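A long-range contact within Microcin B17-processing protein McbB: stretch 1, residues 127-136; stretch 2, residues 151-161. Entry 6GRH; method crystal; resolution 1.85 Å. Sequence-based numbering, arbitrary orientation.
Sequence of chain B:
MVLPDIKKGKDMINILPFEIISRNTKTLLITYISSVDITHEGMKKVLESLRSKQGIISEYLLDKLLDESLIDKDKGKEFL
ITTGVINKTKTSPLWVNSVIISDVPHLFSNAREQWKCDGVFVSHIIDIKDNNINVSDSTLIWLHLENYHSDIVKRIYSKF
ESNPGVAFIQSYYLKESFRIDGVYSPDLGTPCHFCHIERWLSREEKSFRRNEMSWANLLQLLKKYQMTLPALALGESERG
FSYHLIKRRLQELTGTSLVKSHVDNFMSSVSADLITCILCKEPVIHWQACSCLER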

# COMPACT_ATOMS: atom_id res chain seq x y z
N ASP B 127 -3.39 29.36 -24.72
CA ASP B 127 -4.57 29.59 -23.90
C ASP B 127 -5.60 28.53 -24.28
O ASP B 127 -5.92 28.38 -25.46
CB ASP B 127 -5.13 31.00 -24.11
CG ASP B 127 -6.21 31.38 -23.08
OD1 ASP B 127 -6.92 30.50 -22.56
OD2 ASP B 127 -6.35 32.60 -22.80
N ILE B 128 -6.13 27.82 -23.29
CA ILE B 128 -7.20 26.84 -23.54
C ILE B 128 -8.42 27.44 -24.29
O ILE B 128 -9.07 26.73 -25.04
CB ILE B 128 -7.64 26.14 -22.23
CG1 ILE B 128 -8.49 24.91 -22.52
CG2 ILE B 128 -8.39 27.08 -21.30
CD1 ILE B 128 -7.73 23.80 -23.23
N LYS B 129 -8.70 28.73 -24.11
CA LYS B 129 -9.78 29.45 -24.84
C LYS B 129 -9.60 29.51 -26.37
O LYS B 129 -10.56 29.76 -27.08
CB LYS B 129 -9.91 30.89 -24.32
CG LYS B 129 -10.33 31.01 -22.86
N ASP B 130 -8.38 29.32 -26.86
CA ASP B 130 -8.12 29.30 -28.31
C ASP B 130 -8.87 28.19 -29.04
O ASP B 130 -8.78 27.03 -28.67
CB ASP B 130 -6.62 29.16 -28.58
CG ASP B 130 -5.82 30.42 -28.23
OD1 ASP B 130 -6.43 31.46 -27.89
OD2 ASP B 130 -4.57 30.37 -28.30
N ASN B 131 -9.62 28.56 -30.07
CA ASN B 131 -10.08 27.60 -31.08
C ASN B 131 -8.91 27.35 -32.04
O ASN B 131 -7.97 28.15 -32.10
CB ASN B 131 -11.31 28.16 -31.83
CG ASN B 131 -12.52 28.35 -30.92
OD1 ASN B 131 -13.23 29.34 -31.03
ND2 ASN B 131 -12.75 27.40 -30.02
N ASN B 132 -8.96 26.24 -32.77
CA ASN B 132 -7.91 25.88 -33.75
C ASN B 132 -6.51 25.86 -33.13
O ASN B 132 -5.59 26.53 -33.61
CB ASN B 132 -7.93 26.82 -34.99
CG ASN B 132 -9.17 26.64 -35.87
OD1 ASN B 132 -9.96 25.71 -35.71
ND2 ASN B 132 -9.31 27.53 -36.84
N ILE B 133 -6.35 25.08 -32.06
CA ILE B 133 -5.05 24.81 -31.45
C ILE B 133 -4.38 23.72 -32.29
O ILE B 133 -4.95 22.65 -32.44
CB ILE B 133 -5.20 24.34 -29.98
CG1 ILE B 133 -5.96 25.36 -29.11
CG2 ILE B 133 -3.84 24.05 -29.35
CD1 ILE B 133 -6.37 24.82 -27.74
N ASN B 134 -3.20 23.98 -32.85
CA ASN B 134 -2.39 22.96 -33.55
C ASN B 134 -1.14 22.56 -32.75
O ASN B 134 -0.55 23.42 -32.10
CB ASN B 134 -1.93 23.49 -34.90
N VAL B 135 -0.75 21.27 -32.81
CA VAL B 135 0.51 20.77 -32.24
C VAL B 135 1.23 19.83 -33.23
O VAL B 135 0.59 18.95 -33.81
CB VAL B 135 0.28 20.02 -30.90
CG1 VAL B 135 1.59 19.51 -30.33
CG2 VAL B 135 -0.41 20.92 -29.89
N SER B 136 2.54 19.98 -33.36
CA SER B 136 3.37 19.12 -34.23
C SER B 136 3.63 17.69 -33.73
O SER B 136 3.34 17.38 -32.58
CB SER B 136 4.75 19.77 -34.40
OG SER B 136 4.64 21.09 -34.91
N ASP B 151 -14.09 17.86 -19.00
CA ASP B 151 -14.32 18.16 -20.42
C ASP B 151 -13.13 18.82 -21.13
O ASP B 151 -12.94 18.61 -22.32
CB ASP B 151 -15.55 19.07 -20.62
CG ASP B 151 -16.87 18.32 -20.54
OD1 ASP B 151 -16.88 17.07 -20.45
OD2 ASP B 151 -17.92 18.99 -20.58
N ILE B 152 -12.35 19.63 -20.41
CA ILE B 152 -11.17 20.28 -21.00
C ILE B 152 -10.13 19.22 -21.35
O ILE B 152 -9.57 19.23 -22.44
CB ILE B 152 -10.56 21.30 -20.05
CG1 ILE B 152 -11.57 22.44 -19.80
CG2 ILE B 152 -9.25 21.82 -20.62
CD1 ILE B 152 -11.19 23.36 -18.67
N VAL B 153 -9.88 18.29 -20.43
CA VAL B 153 -8.95 17.21 -20.69
C VAL B 153 -9.44 16.36 -21.85
O VAL B 153 -8.66 15.98 -22.71
CB VAL B 153 -8.71 16.34 -19.43
CG1 VAL B 153 -7.72 15.21 -19.73
CG2 VAL B 153 -8.18 17.19 -18.29
N LYS B 154 -10.74 16.08 -21.88
CA LYS B 154 -11.32 15.27 -22.93
C LYS B 154 -11.17 15.91 -24.32
O LYS B 154 -10.85 15.23 -25.28
CB LYS B 154 -12.78 15.00 -22.60
CG LYS B 154 -13.55 14.14 -23.58
CD LYS B 154 -14.94 13.88 -22.97
CE LYS B 154 -15.86 13.18 -23.94
NZ LYS B 154 -15.62 11.71 -23.86
N ARG B 155 -11.39 17.22 -24.39
CA ARG B 155 -11.18 17.98 -25.63
C ARG B 155 -9.73 17.87 -26.14
O ARG B 155 -9.49 17.65 -27.33
CB ARG B 155 -11.54 19.45 -25.41
CG ARG B 155 -11.30 20.36 -26.61
CD ARG B 155 -11.24 21.81 -26.17
NE ARG B 155 -10.77 22.72 -27.23
CZ ARG B 155 -10.30 23.95 -27.03
NH1 ARG B 155 -10.23 24.46 -25.80
NH2 ARG B 155 -9.89 24.69 -28.06
N ILE B 156 -8.76 18.05 -25.24
CA ILE B 156 -7.34 17.99 -25.60
C ILE B 156 -6.94 16.58 -26.08
O ILE B 156 -6.22 16.41 -27.09
CB ILE B 156 -6.44 18.50 -24.44
CG1 ILE B 156 -6.70 19.98 -24.11
CG2 ILE B 156 -4.96 18.31 -24.76
CD1 ILE B 156 -6.55 20.93 -25.30
N TYR B 157 -7.40 15.56 -25.36
CA TYR B 157 -7.17 14.18 -25.80
C TYR B 157 -7.81 13.92 -27.17
O TYR B 157 -7.19 13.30 -28.04
CB TYR B 157 -7.67 13.18 -24.77
CG TYR B 157 -6.80 12.98 -23.52
CD1 TYR B 157 -5.57 13.66 -23.32
CD2 TYR B 157 -7.20 12.08 -22.54
CE1 TYR B 157 -4.80 13.44 -22.17
CE2 TYR B 157 -6.45 11.87 -21.40
CZ TYR B 157 -5.25 12.54 -21.22
OH TYR B 157 -4.51 12.27 -20.09
N SER B 158 -9.06 14.37 -27.35
CA SER B 158 -9.80 14.15 -28.57
C SER B 158 -9.08 14.76 -29.77
O SER B 158 -8.96 14.13 -30.80
CB SER B 158 -11.20 14.74 -28.41
OG SER B 158 -11.93 14.53 -29.56
N LYS B 159 -8.54 15.96 -29.60
CA LYS B 159 -7.77 16.62 -30.66
C LYS B 159 -6.40 16.00 -30.94
O LYS B 159 -6.01 15.87 -32.10
CB LYS B 159 -7.60 18.09 -30.31
CG LYS B 159 -8.90 18.87 -30.36
CD LYS B 159 -8.80 20.26 -29.75
CE LYS B 159 -7.70 21.11 -30.37
NZ LYS B 159 -7.76 21.13 -31.86
N PHE B 160 -5.66 15.61 -29.90
CA PHE B 160 -4.22 15.30 -30.08
C PHE B 160 -3.73 13.87 -29.88
O PHE B 160 -2.59 13.58 -30.26
CB PHE B 160 -3.40 16.27 -29.23
CG PHE B 160 -3.65 17.70 -29.56
CD1 PHE B 160 -3.51 18.18 -30.87
CD2 PHE B 160 -4.04 18.60 -28.57
CE1 PHE B 160 -3.77 19.50 -31.18
CE2 PHE B 160 -4.29 19.93 -28.87
CZ PHE B 160 -4.15 20.38 -30.17
N GLU B 161 -4.56 12.96 -29.32
CA GLU B 161 -4.13 11.57 -29.03
C GLU B 161 -3.58 10.81 -30.22
O GLU B 161 -2.75 9.91 -30.03
CB GLU B 161 -5.29 10.71 -28.50
CG GLU B 161 -5.44 10.76 -27.01
CD GLU B 161 -6.52 9.82 -26.50
OE1 GLU B 161 -7.39 9.34 -27.27
OE2 GLU B 161 -6.51 9.55 -25.31

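This is a contact between a helix and an irregular segment, in which long basic side chains from the helix bond to backbone carbonyls of the segment while aliphatic and aromatic groups pack beside them.

Most of the second stretch is helical, continuing a helix that begins earlier in the chain, and is held by the regular i to i+4 backbone bonds. The opposing stretch begins with a type I turn from Asp127 to Asp130, closed by the bond from Asp130 N to Asp127 O at 3.0 Å and braced by a second, from Lys129 N to Asp127 OD1, also 3.0 Å. After the turn the chain runs on along the helix in the same sense: Ile128 lies nearest Ile152, Ile133 nearest Lys159 and Val135 nearest Phe160, with CA atoms 7.5 to 8.7 Å apart. At that spacing the backbones do not touch, and side chains must fill or span the gap. On the helix, Ile152, Arg155, Lys159 and Phe160 direct their CA-to-CB bonds toward the segment, a spacing of three, four and one residues that keeps them on one side.

Arg155 is the central polar element. Its chi1 to chi3 are all t, so the side chain is extended and delivers the guanidinium to the turn. There Arg155 NH1 donates to Ile128 O and Arg155 NH2 to Asp130 O, each at 2.7 Å, with N-H...acceptor angles of 163° and 145°. Both acceptors lie at the guanidinium edge, near its plane, where the N-H bonds point. A carbonyl inside the turn and the one at its last residue are thus read by a single side chain, and both acceptors are backbone carbonyls, not acidic side chains; the carboxylate of Asp130 leads away from the helix.

Lys159 repeats the principle one helical turn later. With chi3 and chi4 both p, its chain bends, and Lys159 NZ donates to Ile133 O at 3.2 Å, a longer bond than either made by Arg155. Ile133 O also sits 3.3 Å from Phe160 CZ, at the edge of the ring and near its plane, where the ring hydrogens carry slight positive charge.

Apolar packing accompanies these bonds. Near the turn, Ile128 starts sideways, yet its end comes nearer the helix: Ile128 CD1 reaches Ile152 CG2 at 3.6 Å and Ile156 CD1 at 3.7 Å, meeting two residues one helical turn apart. Further along, Ile133 points toward the helix; its CG2 lies 3.8 Å from Phe160 CZ, while its CD1 comes within 3.5 Å of Arg155 NH2. One isoleucine therefore touches both the aromatic ring and the guanidinium. Val135, two residues on, also points toward the helix and sets its CG2 over one face of the Phe160 ring, 4.0 Å from the ring centroid and 18° off the normal, a CH-pi contact. Between them, Asn134 points away, as an extended backbone alternates its side chains.

The rule to draw is economical: an irregular segment offers carbonyls, long helical side chains reach them, and branched aliphatic residues fill the space alongside.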